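Local coordinates for aphrodisin (Mesocricetus auratus, PDB 1E5P), which acts as an aphrodisiac pheromone, a lipocalin that elicits copulatory behaviour in male hamsters, at residues Y50-N54 and N55-K59. Residues are numbered along the deposited sequence; the frame is centred on the assembly and turned at random.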
loop_
_atom_site.group_PDB
_atom_site.type_symbol
_atom_site.label_atom_id
_atom_site.label_comp_id
_atom_site.label_asym_id
_atom_site.label_seq_id
_atom_site.Cartn_x
_atom_site.Cartn_y
_atom_site.Cartn_z
ATOM N N TYR A 50 -6.986 -8.013 0.023
ATOM C CA TYR A 50 -6.726 -9.411 -0.304
ATOM C C TYR A 50 -5.219 -9.621 -0.533
ATOM O O TYR A 50 -4.509 -8.726 -1.003
ATOM C CB TYR A 50 -7.417 -9.819 -1.633
ATOM C CG TYR A 50 -8.844 -10.289 -1.459
ATOM C CD1 TYR A 50 -9.113 -11.613 -1.111
ATOM C CD2 TYR A 50 -9.913 -9.409 -1.654
ATOM C CE1 TYR A 50 -10.415 -12.067 -0.958
ATOM C CE2 TYR A 50 -11.214 -9.856 -1.507
ATOM C CZ TYR A 50 -11.452 -11.171 -1.148
ATOM O OH TYR A 50 -12.736 -11.629 -0.984
ATOM N N VAL A 51 -4.775 -10.803 -0.162
ATOM C CA VAL A 51 -3.443 -11.284 -0.559
ATOM C C VAL A 51 -3.657 -12.728 -1.059
ATOM O O VAL A 51 -4.634 -13.363 -0.680
ATOM C CB VAL A 51 -2.390 -11.321 0.539
ATOM C CG1 VAL A 51 -1.910 -9.910 0.829
ATOM C CG2 VAL A 51 -2.858 -12.063 1.784
ATOM N N ILE A 52 -2.744 -13.204 -1.911
ATOM C CA ILE A 52 -2.850 -14.619 -2.305
ATOM C C ILE A 52 -1.918 -15.409 -1.390
ATOM O O ILE A 52 -0.720 -15.090 -1.314
ATOM C CB ILE A 52 -2.403 -14.824 -3.769
ATOM C CG1 ILE A 52 -3.258 -14.001 -4.710
ATOM C CG2 ILE A 52 -2.443 -16.314 -4.091
ATOM C CD1 ILE A 52 -4.734 -14.230 -4.675
ATOM N N THR A 53 -2.473 -16.376 -0.704
ATOM C CA THR A 53 -1.698 -17.235 0.208
ATOM C C THR A 53 -2.055 -18.684 -0.101
ATOM O O THR A 53 -3.236 -19.008 -0.198
ATOM C CB THR A 53 -2.021 -16.854 1.666
ATOM O OG1 THR A 53 -1.673 -15.446 1.847
ATOM C CG2 THR A 53 -1.241 -17.712 2.629
ATOM N N ASN A 54 -1.048 -19.534 -0.288
ATOM C CA ASN A 54 -1.301 -20.951 -0.635
ATOM C C ASN A 54 -2.208 -21.056 -1.870
ATOM O O ASN A 54 -3.157 -21.852 -1.900
ATOM C CB ASN A 54 -1.926 -21.687 0.535
ATOM C CG ASN A 54 -1.011 -21.755 1.746
ATOM O OD1 ASN A 54 0.198 -21.943 1.600
ATOM N ND2 ASN A 54 -1.581 -21.582 2.930
ATOM N N ASN A 55 -1.926 -20.218 -2.851
ATOM C CA ASN A 55 -2.609 -20.082 -4.107
ATOM C C ASN A 55 -4.099 -19.799 -3.988
ATOM O O ASN A 55 -4.868 -20.089 -4.907
ATOM C CB ASN A 55 -2.335 -21.264 -5.058
ATOM C CG ASN A 55 -0.824 -21.331 -5.346
ATOM O OD1 ASN A 55 -0.319 -20.535 -6.142
ATOM N ND2 ASN A 55 -0.167 -22.254 -4.682
ATOM N N GLN A 56 -4.535 -19.175 -2.880
ATOM C CA GLN A 56 -5.967 -18.849 -2.760
ATOM C C GLN A 56 -6.124 -17.398 -2.306
ATOM O O GLN A 56 -5.220 -16.886 -1.620
ATOM C CB GLN A 56 -6.694 -19.773 -1.782
ATOM C CG GLN A 56 -6.924 -21.188 -2.259
ATOM C CD GLN A 56 -7.261 -21.454 -3.696
ATOM O OE1 GLN A 56 -8.092 -20.860 -4.378
ATOM N NE2 GLN A 56 -6.559 -22.448 -4.280
ATOM N N CYS A 57 -7.211 -16.774 -2.727
ATOM C CA CYS A 57 -7.488 -15.402 -2.286
ATOM C C CYS A 57 -7.803 -15.431 -0.792
ATOM O O CYS A 57 -8.680 -16.191 -0.373
ATOM C CB CYS A 57 -8.704 -14.857 -3.051
ATOM S SG CYS A 57 -8.310 -14.449 -4.767
ATOM N N SER A 58 -7.138 -14.568 -0.042
ATOM C CA SER A 58 -7.317 -14.536 1.408
ATOM C C SER A 58 -7.683 -13.108 1.826
ATOM O O SER A 58 -6.832 -12.225 1.813
ATOM C CB SER A 58 -6.032 -14.978 2.091
ATOM O OG SER A 58 -6.200 -14.937 3.503
ATOM N N LYS A 59 -8.963 -12.935 2.131
ATOM C CA LYS A 59 -9.469 -11.606 2.541
ATOM C C LYS A 59 -8.988 -11.360 3.964
ATOM O O LYS A 59 -9.092 -12.251 4.823
ATOM C CB LYS A 59 -10.993 -11.599 2.452
ATOM C CG LYS A 59 -11.538 -10.173 2.419
ATOM C CD LYS A 59 -13.064 -10.182 2.383
ATOM C CE LYS A 59 -13.574 -8.774 2.062
ATOM N NZ LYS A 59 -15.076 -8.758 2.118
HETATM O O HOH W 1 -14.922 -10.166 -0.744
#
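A chi1 of -87° sets Tyr50 CG anti to its own carbonyl carbon and swings the ring across toward Lys59, which, its CG anti to the backbone N and its chain extended beyond, crosses one face of that ring with its first methylenes before its end leads on past the phenol. Lys59 CG sits 4.0 Å from the Tyr50 ring centroid and 23° off the normal, a CH-pi contact shifted toward the rim near the phenol end. A water lying in the ring plane hydrogen-bonds Tyr50 OH at 2.6 Å and, weakly, accepts from Lys59 NZ. Further along this side of the sheet, Cys57 CB packs 3.8 Å from Tyr50 CD1, and Cys57 SG, oblique to the ring, lies 3.6 Å from Ile52 CD1. The disulfide Cys57-Cys149 ties the C-terminal segment to this hairpin, and Tyr50 and Ile52 also touch Cys149. Replacing Tyr50 by alanine would probably leave the Lys59 methylenes without their aromatic surface, the water without its phenol partner and Cys57 less covered. The antiparallel register rests on hydrogen-bonded pairs Val51-Ser58 and Thr53-Gln56, alternating with non-hydrogen-bonded Tyr50-Lys59 and Ile52-Cys57; Gln56 N comes to Thr53 O from above the Thr53 carbonyl plane. Asn54 and Asn55, both with positive phi, form the corner of a type I' turn, making this a two-residue beta hairpin between adjacent antiparallel strands of the lipocalin barrel.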